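Local coordinates for thiol transferase (PDB 4F0B), which probably catalyses glutathione-dependent thiol transfer as a Ure2p-type glutathione transferase of a wood-rotting fungus, and binds oxidized glutathione, at residues K110-S113 with E114-W118; L195-D198 with E199-N202; E27-K30 with A31-G35; E208-E211 with K212-A215. All coordinates share one frame; numbering follows the deposited sequence.

Contact 1: residues K110-S113 with E114-W118; sequences KGYS and EELQW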
loop_
_atom_site.group_PDB
_atom_site.type_symbol
_atom_site.label_atom_id
_atom_site.label_comp_id
_atom_site.label_asym_id
_atom_site.label_seq_id
_atom_site.Cartn_x
_atom_site.Cartn_y
_atom_site.Cartn_z
ATOM N N LYS A 110 13.387 -10.103 -9.625
ATOM C CA LYS A 110 13.893 -9.584 -8.348
ATOM C C LYS A 110 13.766 -8.069 -8.250
ATOM O O LYS A 110 13.320 -7.548 -7.240
ATOM C CB LYS A 110 15.339 -10.011 -8.088
ATOM C CG LYS A 110 15.516 -11.496 -7.870
ATOM C CD LYS A 110 16.964 -11.807 -7.529
ATOM C CE LYS A 110 17.104 -13.214 -7.006
ATOM N NZ LYS A 110 18.563 -13.567 -6.842
ATOM N N GLY A 111 14.148 -7.355 -9.302
ATOM C CA GLY A 111 14.063 -5.921 -9.275
ATOM C C GLY A 111 12.630 -5.429 -9.240
ATOM O O GLY A 111 12.299 -4.460 -8.573
ATOM N N TYR A 112 11.753 -6.127 -9.968
ATOM C CA TYR A 112 10.334 -5.815 -9.928
ATOM C C TYR A 112 9.791 -6.028 -8.519
ATOM O O TYR A 112 9.058 -5.187 -7.996
ATOM C CB TYR A 112 9.565 -6.671 -10.953
ATOM C CG TYR A 112 8.082 -6.396 -10.971
ATOM C CD1 TYR A 112 7.595 -5.213 -11.536
ATOM C CD2 TYR A 112 7.175 -7.299 -10.432
ATOM C CE1 TYR A 112 6.221 -4.937 -11.567
ATOM C CE2 TYR A 112 5.802 -7.029 -10.439
ATOM C CZ TYR A 112 5.347 -5.857 -11.015
ATOM O OH TYR A 112 3.980 -5.579 -11.031
ATOM N N SER A 113 10.152 -7.144 -7.881
ATOM C CA SER A 113 9.740 -7.331 -6.492
ATOM C C SER A 113 10.239 -6.212 -5.579
ATOM O O SER A 113 9.485 -5.686 -4.780
ATOM C CB SER A 113 10.213 -8.677 -5.980
ATOM O OG SER A 113 9.842 -8.801 -4.598
ATOM N N GLU A 114 11.506 -5.813 -5.718
ATOM C CA GLU A 114 11.993 -4.728 -4.886
ATOM C C GLU A 114 11.212 -3.444 -5.103
ATOM O O GLU A 114 10.924 -2.706 -4.143
ATOM C CB GLU A 114 13.482 -4.468 -5.095
ATOM C CG GLU A 114 14.397 -5.604 -4.656
ATOM C CD GLU A 114 15.850 -5.155 -4.668
ATOM O OE1 GLU A 114 16.604 -5.673 -5.520
ATOM O OE2 GLU A 114 16.233 -4.263 -3.854
ATOM N N GLU A 115 10.897 -3.146 -6.367
ATOM C CA GLU A 115 10.081 -1.991 -6.656
ATOM C C GLU A 115 8.711 -2.089 -5.961
ATOM O O GLU A 115 8.271 -1.112 -5.345
ATOM C CB GLU A 115 9.968 -1.859 -8.174
ATOM C CG GLU A 115 9.092 -0.723 -8.623
ATOM C CD GLU A 115 8.793 -0.858 -10.066
ATOM O OE1 GLU A 115 7.770 -1.505 -10.401
ATOM O OE2 GLU A 115 9.621 -0.415 -10.877
ATOM N N LEU A 116 8.044 -3.240 -6.050
ATOM C CA LEU A 116 6.779 -3.442 -5.327
ATOM C C LEU A 116 6.959 -3.271 -3.821
ATOM O O LEU A 116 6.142 -2.646 -3.153
ATOM C CB LEU A 116 6.196 -4.834 -5.578
ATOM C CG LEU A 116 5.681 -5.119 -6.987
ATOM C CD1 LEU A 116 5.163 -6.544 -7.035
ATOM C CD2 LEU A 116 4.557 -4.131 -7.350
ATOM N N GLN A 117 8.042 -3.810 -3.273
ATOM C CA GLN A 117 8.237 -3.697 -1.826
ATOM C C GLN A 117 8.332 -2.238 -1.404
ATOM O O GLN A 117 7.702 -1.837 -0.401
ATOM C CB GLN A 117 9.509 -4.452 -1.421
ATOM C CG GLN A 117 9.420 -5.963 -1.652
ATOM C CD GLN A 117 10.730 -6.621 -1.351
ATOM O OE1 GLN A 117 11.298 -6.442 -0.280
ATOM N NE2 GLN A 117 11.250 -7.400 -2.322
ATOM N N TRP A 118 9.111 -1.425 -2.129
ATOM C CA TRP A 118 9.224 -0.008 -1.754
ATOM C C TRP A 118 7.961 0.798 -2.031
ATOM O O TRP A 118 7.627 1.689 -1.247
ATOM C CB TRP A 118 10.515 0.620 -2.324
ATOM C CG TRP A 118 11.719 0.091 -1.600
ATOM C CD1 TRP A 118 12.510 -0.941 -1.987
ATOM C CD2 TRP A 118 12.219 0.526 -0.316
ATOM N NE1 TRP A 118 13.505 -1.165 -1.037
ATOM C CE2 TRP A 118 13.321 -0.287 0.001
ATOM C CE3 TRP A 118 11.847 1.522 0.569
ATOM C CZ2 TRP A 118 14.056 -0.124 1.189
ATOM C CZ3 TRP A 118 12.570 1.680 1.748
ATOM C CH2 TRP A 118 13.662 0.863 2.031
#
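Q117 reaches back along helix 109-139 to S113, one turn earlier, in the helical C-terminal domain of the GST fold. Q117 CB lies 3.6 Å from S113 O, and CG comes closer to that same oxygen, which also accepts the backbone N-H of Q117. With CG beside its own backbone N (chi1 -65°) and the chain extended beyond it, the amide returns along the helix surface, and Q117 NE2 donates to S113 OG over 3.0 Å. The N-H points at the hydroxyl with an angle of 150°, and the oxygen stands 18° out of the amide plane. The amide also reaches the second subunit: OE1 accepts from F82 N, and NE2 adds a weak bond to P80 O.

Y112 and L116 form the neighbouring pair. L116 CG sits over one face of the ring, a CH-pi contact 4.2 Å from the centroid and displaced toward the rim, while L116 CD1 approaches Y112 CE2 at 3.5 Å. The phenol OH binds its counterpart, Y112 OH of the second subunit. The Y112 hydroxyl and the Q117 amide thus bond across the dimer interface, where a buried amide finds partners at both its nitrogen and its oxygen.

Contact 2: residues L195-D198 with E199-N202; sequences LDLD and EFPN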
loop_
_atom_site.group_PDB
_atom_site.type_symbol
_atom_site.label_atom_id
_atom_site.label_comp_id
_atom_site.label_asym_id
_atom_site.label_seq_id
_atom_site.Cartn_x
_atom_site.Cartn_y
_atom_site.Cartn_z
ATOM N N LEU A 195 8.680 17.855 9.719
ATOM C CA LEU A 195 9.960 17.179 9.804
ATOM C C LEU A 195 11.058 18.125 9.361
ATOM O O LEU A 195 10.930 18.833 8.350
ATOM C CB LEU A 195 9.991 15.913 8.939
ATOM C CG LEU A 195 9.298 14.673 9.496
ATOM C CD1 LEU A 195 7.805 14.829 9.321
ATOM C CD2 LEU A 195 9.781 13.454 8.752
ATOM N N ASP A 196 12.159 18.116 10.088
ATOM C CA ASP A 196 13.312 18.893 9.697
ATOM C C ASP A 196 14.157 17.992 8.802
ATOM O O ASP A 196 14.787 17.043 9.290
ATOM C CB ASP A 196 14.115 19.269 10.947
ATOM C CG ASP A 196 15.293 20.157 10.634
ATOM O OD1 ASP A 196 15.633 20.320 9.447
ATOM O OD2 ASP A 196 15.892 20.683 11.597
ATOM N N LEU A 197 14.163 18.273 7.498
ATOM C CA LEU A 197 14.887 17.407 6.583
ATOM C C LEU A 197 16.401 17.486 6.742
ATOM O O LEU A 197 17.120 16.628 6.230
ATOM C CB LEU A 197 14.493 17.633 5.110
ATOM C CG LEU A 197 13.119 17.075 4.773
ATOM C CD1 LEU A 197 12.783 17.366 3.304
ATOM C CD2 LEU A 197 13.039 15.571 5.040
ATOM N N ASP A 198 16.893 18.476 7.476
ATOM C CA ASP A 198 18.312 18.439 7.831
ATOM C C ASP A 198 18.662 17.213 8.702
ATOM O O ASP A 198 19.828 16.807 8.759
ATOM C CB ASP A 198 18.784 19.744 8.501
ATOM C CG ASP A 198 18.928 20.885 7.524
ATOM O OD1 ASP A 198 18.959 20.644 6.300
ATOM O OD2 ASP A 198 19.043 22.039 7.988
ATOM N N GLU A 199 17.666 16.622 9.376
ATOM C CA GLU A 199 17.892 15.420 10.168
ATOM C C GLU A 199 17.899 14.177 9.293
ATOM O O GLU A 199 18.241 13.102 9.741
ATOM C CB GLU A 199 16.835 15.291 11.282
ATOM C CG GLU A 199 16.917 16.390 12.323
ATOM C CD GLU A 199 15.782 16.332 13.350
ATOM O OE1 GLU A 199 14.917 15.433 13.261
ATOM O OE2 GLU A 199 15.763 17.213 14.233
ATOM N N PHE A 200 17.530 14.357 8.021
ATOM C CA PHE A 200 17.461 13.254 7.048
ATOM C C PHE A 200 18.169 13.751 5.778
ATOM O O PHE A 200 17.541 13.990 4.756
ATOM C CB PHE A 200 15.989 12.894 6.742
ATOM C CG PHE A 200 15.201 12.601 7.973
ATOM C CD1 PHE A 200 15.163 11.329 8.514
ATOM C CD2 PHE A 200 14.503 13.617 8.612
ATOM C CE1 PHE A 200 14.430 11.066 9.698
ATOM C CE2 PHE A 200 13.769 13.364 9.784
ATOM C CZ PHE A 200 13.729 12.080 10.333
ATOM N N PRO A 201 19.486 13.936 5.837
ATOM C CA PRO A 201 20.191 14.639 4.747
ATOM C C PRO A 201 20.211 13.854 3.434
ATOM O O PRO A 201 20.306 14.460 2.360
ATOM C CB PRO A 201 21.611 14.836 5.310
ATOM C CG PRO A 201 21.774 13.693 6.282
ATOM C CD PRO A 201 20.400 13.557 6.931
ATOM N N ASN A 202 20.060 12.529 3.491
ATOM C CA ASN A 202 19.931 11.777 2.247
ATOM C C ASN A 202 18.575 11.982 1.599
ATOM O O ASN A 202 18.484 12.215 0.385
ATOM C CB ASN A 202 20.267 10.306 2.484
ATOM C CG ASN A 202 21.701 10.133 3.016
ATOM O OD1 ASN A 202 22.658 10.155 2.238
ATOM N ND2 ASN A 202 21.844 10.015 4.329
HETATM O O HOH W 1 12.526 16.327 12.333
#
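D196 and E199 meet where an Asx turn leads into a short 3-10 turn, just ahead of helix 201-211 in the all-helical C-terminal domain of the GST fold. Among the backbone bonds, E199 N donates to D196 O over 2.9 Å and F200 N to L197 O over the same length. Both donors stand above the plane of their carbonyl, F200 N by 68°. The Asx turn itself is closed by D198 N, which gives its hydrogen to D196 OD1.

Apolar contacts gather round F200, the N-cap residue. F200 CE2 touches L195 CD2 at 4.1 Å, and L197 CD2 is a looser neighbour of F200 CD2. Beyond the ring, Y159, R160 and D163 of helix 145-166 continue the packing. A polar atom also borders the ring: D196 O lies at its edge, 3.5 Å from F200 CD2.

Charge enters on the exposed side. D198 OD1 has a salt bridge with K204 in the following helix. D196 OD2 and E199 OE2 come within 4.4 Å, a pairing that would probably raise the proton affinity of either group slightly. The other oxygen of E199 turns to a water: E199 OE1 accepts from it at 2.7 Å, and that water in turn accepts from D196 N at 2.9 Å.

Contact 3: residues E27-K30 with A31-G35; sequences EELK and AVYGG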
loop_
_atom_site.group_PDB
_atom_site.type_symbol
_atom_site.label_atom_id
_atom_site.label_comp_id
_atom_site.label_asym_id
_atom_site.label_seq_id
_atom_site.Cartn_x
_atom_site.Cartn_y
_atom_site.Cartn_z
ATOM N N GLU A 27 4.372 13.013 -17.260
ATOM C CA GLU A 27 5.305 13.954 -17.877
ATOM C C GLU A 27 6.697 13.344 -18.097
ATOM O O GLU A 27 7.343 13.653 -19.100
ATOM C CB GLU A 27 5.399 15.245 -17.048
ATOM C CG GLU A 27 4.136 16.116 -17.076
ATOM C CD GLU A 27 3.818 16.639 -18.472
ATOM O OE1 GLU A 27 4.744 16.911 -19.288
ATOM O OE2 GLU A 27 2.620 16.821 -18.793
ATOM N N GLU A 28 7.150 12.474 -17.203
ATOM C CA GLU A 28 8.423 11.779 -17.436
ATOM C C GLU A 28 8.335 10.901 -18.678
ATOM O O GLU A 28 9.254 10.877 -19.509
ATOM C CB GLU A 28 8.833 10.932 -16.230
ATOM C CG GLU A 28 9.088 11.706 -14.917
ATOM C CD GLU A 28 10.444 12.410 -14.859
ATOM O OE1 GLU A 28 11.199 12.392 -15.852
ATOM O OE2 GLU A 28 10.718 12.992 -13.800
ATOM N N LEU A 29 7.191 10.219 -18.833
ATOM C CA LEU A 29 6.981 9.378 -20.015
ATOM C C LEU A 29 6.918 10.227 -21.275
ATOM O O LEU A 29 7.533 9.891 -22.292
ATOM C CB LEU A 29 5.690 8.572 -19.853
ATOM C CG LEU A 29 5.713 7.521 -18.744
ATOM C CD1 LEU A 29 4.296 6.983 -18.514
ATOM C CD2 LEU A 29 6.667 6.371 -19.100
ATOM N N LYS A 30 6.184 11.334 -21.229
ATOM C CA LYS A 30 6.096 12.219 -22.397
ATOM C C LYS A 30 7.495 12.708 -22.834
ATOM O O LYS A 30 7.770 12.789 -24.042
ATOM C CB LYS A 30 5.172 13.414 -22.117
ATOM C CG LYS A 30 3.660 13.080 -22.094
ATOM C CD LYS A 30 2.843 14.187 -21.439
ATOM C CE LYS A 30 3.011 15.538 -22.139
ATOM N NZ LYS A 30 2.064 16.568 -21.564
ATOM N N ALA A 31 8.372 13.011 -21.876
ATOM C CA ALA A 31 9.698 13.518 -22.226
ATOM C C ALA A 31 10.585 12.463 -22.878
ATOM O O ALA A 31 11.453 12.798 -23.697
ATOM C CB ALA A 31 10.388 14.101 -21.007
ATOM N N VAL A 32 10.393 11.204 -22.523
ATOM C CA VAL A 32 11.194 10.121 -23.101
ATOM C C VAL A 32 10.596 9.543 -24.388
ATOM O O VAL A 32 11.327 9.336 -25.370
ATOM C CB VAL A 32 11.422 8.997 -22.061
ATOM C CG1 VAL A 32 11.962 7.718 -22.768
ATOM C CG2 VAL A 32 12.363 9.492 -20.963
ATOM N N TYR A 33 9.275 9.363 -24.416
ATOM C CA TYR A 33 8.578 8.634 -25.479
ATOM C C TYR A 33 7.703 9.480 -26.396
ATOM O O TYR A 33 7.253 8.987 -27.437
ATOM C CB TYR A 33 7.688 7.540 -24.873
ATOM C CG TYR A 33 8.438 6.508 -24.050
ATOM C CD1 TYR A 33 9.219 5.535 -24.662
ATOM C CD2 TYR A 33 8.360 6.512 -22.661
ATOM C CE1 TYR A 33 9.924 4.595 -23.938
ATOM C CE2 TYR A 33 9.055 5.569 -21.913
ATOM C CZ TYR A 33 9.829 4.611 -22.552
ATOM O OH TYR A 33 10.512 3.668 -21.834
ATOM N N GLY A 34 7.430 10.716 -26.000
ATOM C CA GLY A 34 6.582 11.608 -26.777
ATOM C C GLY A 34 5.089 11.449 -26.474
ATOM O O GLY A 34 4.241 12.081 -27.109
ATOM N N GLY A 35 4.764 10.615 -25.483
ATOM C CA GLY A 35 3.391 10.386 -25.053
ATOM C C GLY A 35 3.400 9.462 -23.835
ATOM O O GLY A 35 4.478 9.045 -23.402
#
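L29 and Y33 pack obliquely against each other across the last turn of helix 20-33, L29 CD2 resting 3.8 Å from Y33 CE2. The carbonyl of L29 lies against the same side chain, L29 O being 3.5 Å from Y33 CD2, and receives the Y33 N-H in a nearly straight bond of 2.8 Å. V32 N adds a weak second bond to that oxygen, although its better acceptor is E28 O. V32 CG1 lies over the centre of one face of the Y33 ring.

The helix then ends at G34. G34 N still reaches K30 O over 2.9 Å, but from 39° above the carbonyl plane, and its phi is positive (86°), a conformation that glycine takes readily. The chain turns so that G35 passes beside the aliphatic part of K30, with G35 CA 4.0 Å from K30 CG.

The next shell fixes the polar ends. K30 bends at its third torsion (chi3 58°), which carries K30 NZ back to E27 OE2, a 2.8 Å salt bridge on the syn side of the carboxylate; the same oxygen accepts from Y38 OH. Elsewhere, Y33 OH is bonded to D96 OD1 and E98 N.

In the wider fold this is the end of the helix in the beta-alpha-beta unit of the thioredoxin-like domain, which follows strand 9-13 and leads to strand 38-42 along the chain. Helix 214-222 of the C-terminal domain packs against E27 and E28.

Contact 4: residues E208-E211 with K212-A215; sequences ERIE and KRPA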
loop_
_atom_site.group_PDB
_atom_site.type_symbol
_atom_site.label_atom_id
_atom_site.label_comp_id
_atom_site.label_asym_id
_atom_site.label_seq_id
_atom_site.Cartn_x
_atom_site.Cartn_y
_atom_site.Cartn_z
ATOM N N GLU A 208 15.683 17.284 -3.411
ATOM C CA GLU A 208 16.195 18.384 -4.219
ATOM C C GLU A 208 16.507 17.945 -5.654
ATOM O O GLU A 208 16.157 18.676 -6.626
ATOM C CB GLU A 208 17.409 18.970 -3.533
ATOM C CG GLU A 208 17.015 19.733 -2.279
ATOM C CD GLU A 208 18.188 20.205 -1.428
ATOM O OE1 GLU A 208 19.337 19.797 -1.697
ATOM O OE2 GLU A 208 17.935 20.977 -0.472
ATOM N N ARG A 209 17.121 16.772 -5.827
ATOM C CA ARG A 209 17.475 16.377 -7.194
ATOM C C ARG A 209 16.255 16.012 -8.026
ATOM O O ARG A 209 16.285 16.137 -9.267
ATOM C CB ARG A 209 18.573 15.295 -7.248
ATOM C CG ARG A 209 18.170 13.895 -6.813
ATOM C CD ARG A 209 19.340 12.863 -6.976
ATOM N NE ARG A 209 20.472 13.248 -6.128
ATOM C CZ ARG A 209 20.655 12.834 -4.871
ATOM N NH1 ARG A 209 21.691 13.305 -4.174
ATOM N NH2 ARG A 209 19.861 11.932 -4.299
ATOM N N ILE A 210 15.182 15.558 -7.386
ATOM C CA ILE A 210 13.955 15.227 -8.093
ATOM C C ILE A 210 13.168 16.507 -8.393
ATOM O O ILE A 210 12.637 16.685 -9.501
ATOM C CB ILE A 210 13.116 14.214 -7.308
ATOM C CG1 ILE A 210 13.863 12.858 -7.253
ATOM C CG2 ILE A 210 11.740 14.002 -7.977
ATOM C CD1 ILE A 210 13.318 11.864 -6.268
ATOM N N GLU A 211 13.110 17.411 -7.414
ATOM C CA GLU A 211 12.359 18.663 -7.600
ATOM C C GLU A 211 12.851 19.451 -8.822
ATOM O O GLU A 211 12.050 20.107 -9.496
ATOM C CB GLU A 211 12.419 19.518 -6.297
ATOM C CG GLU A 211 11.563 20.790 -6.276
ATOM C CD GLU A 211 10.091 20.580 -5.909
ATOM O OE1 GLU A 211 9.754 19.655 -5.144
ATOM O OE2 GLU A 211 9.268 21.417 -6.345
ATOM N N LYS A 212 14.163 19.387 -9.106
ATOM C CA LYS A 212 14.768 20.143 -10.202
ATOM C C LYS A 212 14.373 19.612 -11.590
ATOM O O LYS A 212 14.615 20.285 -12.579
ATOM C CB LYS A 212 16.305 20.144 -10.056
ATOM C CG LYS A 212 16.838 21.003 -8.940
ATOM C CD LYS A 212 18.344 20.844 -8.883
ATOM C CE LYS A 212 18.940 21.488 -7.636
ATOM N NZ LYS A 212 20.407 21.243 -7.595
ATOM N N ARG A 213 13.794 18.413 -11.675
ATOM C CA ARG A 213 13.493 17.843 -13.003
ATOM C C ARG A 213 12.337 18.587 -13.669
ATOM O O ARG A 213 11.284 18.775 -13.068
ATOM C CB ARG A 213 13.123 16.363 -12.871
ATOM C CG ARG A 213 14.191 15.483 -12.212
ATOM C CD ARG A 213 13.662 14.050 -12.003
ATOM N NE ARG A 213 13.410 13.343 -13.268
ATOM C CZ ARG A 213 14.324 12.639 -13.935
ATOM N NH1 ARG A 213 15.578 12.573 -13.493
ATOM N NH2 ARG A 213 14.011 11.996 -15.038
ATOM N N PRO A 214 12.533 19.044 -14.914
ATOM C CA PRO A 214 11.425 19.715 -15.606
ATOM C C PRO A 214 10.142 18.879 -15.671
ATOM O O PRO A 214 9.063 19.458 -15.549
ATOM C CB PRO A 214 12.012 19.969 -17.003
ATOM C CG PRO A 214 13.484 20.190 -16.729
ATOM C CD PRO A 214 13.810 19.174 -15.647
ATOM N N ALA A 215 10.236 17.573 -15.851
ATOM C CA ALA A 215 9.011 16.780 -15.925
ATOM C C ALA A 215 8.270 16.770 -14.594
ATOM O O ALA A 215 7.033 16.721 -14.571
ATOM C CB ALA A 215 9.311 15.367 -16.393
HETATM O O HOH W 2 16.853 13.812 -11.058
#
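I210 O takes the N-H of R213 at 3.0 Å (R213 N to I210 O), the shortest direct polar bond between E208-E211 and K212-A215. The hydrogen points well at its acceptor, with an angle of 163°, yet the donor stands 54° above the carbonyl plane, a sign that the chain is leaving the regular helix. One residue earlier, K212 N still follows the helical pattern toward E208 O, in a longer bond of 3.3 Å.

The side chains follow these backbone turns. K212 lays its methylenes over the helix end, K212 CG 3.4 Å from E208 O, while its ammonium group runs on, too far from the carboxylate of E208 to touch it. R213 places CG 3.3 Å from I210 O, with CD just beyond, and then bends at its third torsion (chi3 66°). That bend sets NH1 beside a water lying in the plane of the guanidinium; R213 NH1 donates to it, and the water donates to R209 O, both at 3.0 Å. The rest of the guanidinium is committed elsewhere: NE joins a salt bridge to E28, and the group makes a cation-pi contact with Y176.

R213 stands at the N-cap position of helix 214-222, so this is the turn between two consecutive helices of the GST C-terminal domain, 201-211 and 214-222, where it meets the thioredoxin-like domain. I210 and E211 pack on F184 of helix 178-187, E211 pairs with R188, and A215 lies against helix 20-33.

Along the chain the order is contact 3, contact 1, contact 2, contact 4, with contact 3 in the thioredoxin-like N-terminal domain and the rest in the helical C-terminal domain. Contacts 2 and 4 share helix 201-211, one at its start and the other at its end, their centres 18 Å apart. Contacts 3 and 4 are 15 Å apart by centres and touch directly: a salt bridge between E28 and R213, and the packing of A215, join the two domains. Contact 1 stands apart, its centre 23 Å from those of contacts 3 and 4, and alone among the four meets the second subunit. Contact 4 thus lies at the domain junction and contact 1 at the dimer interface.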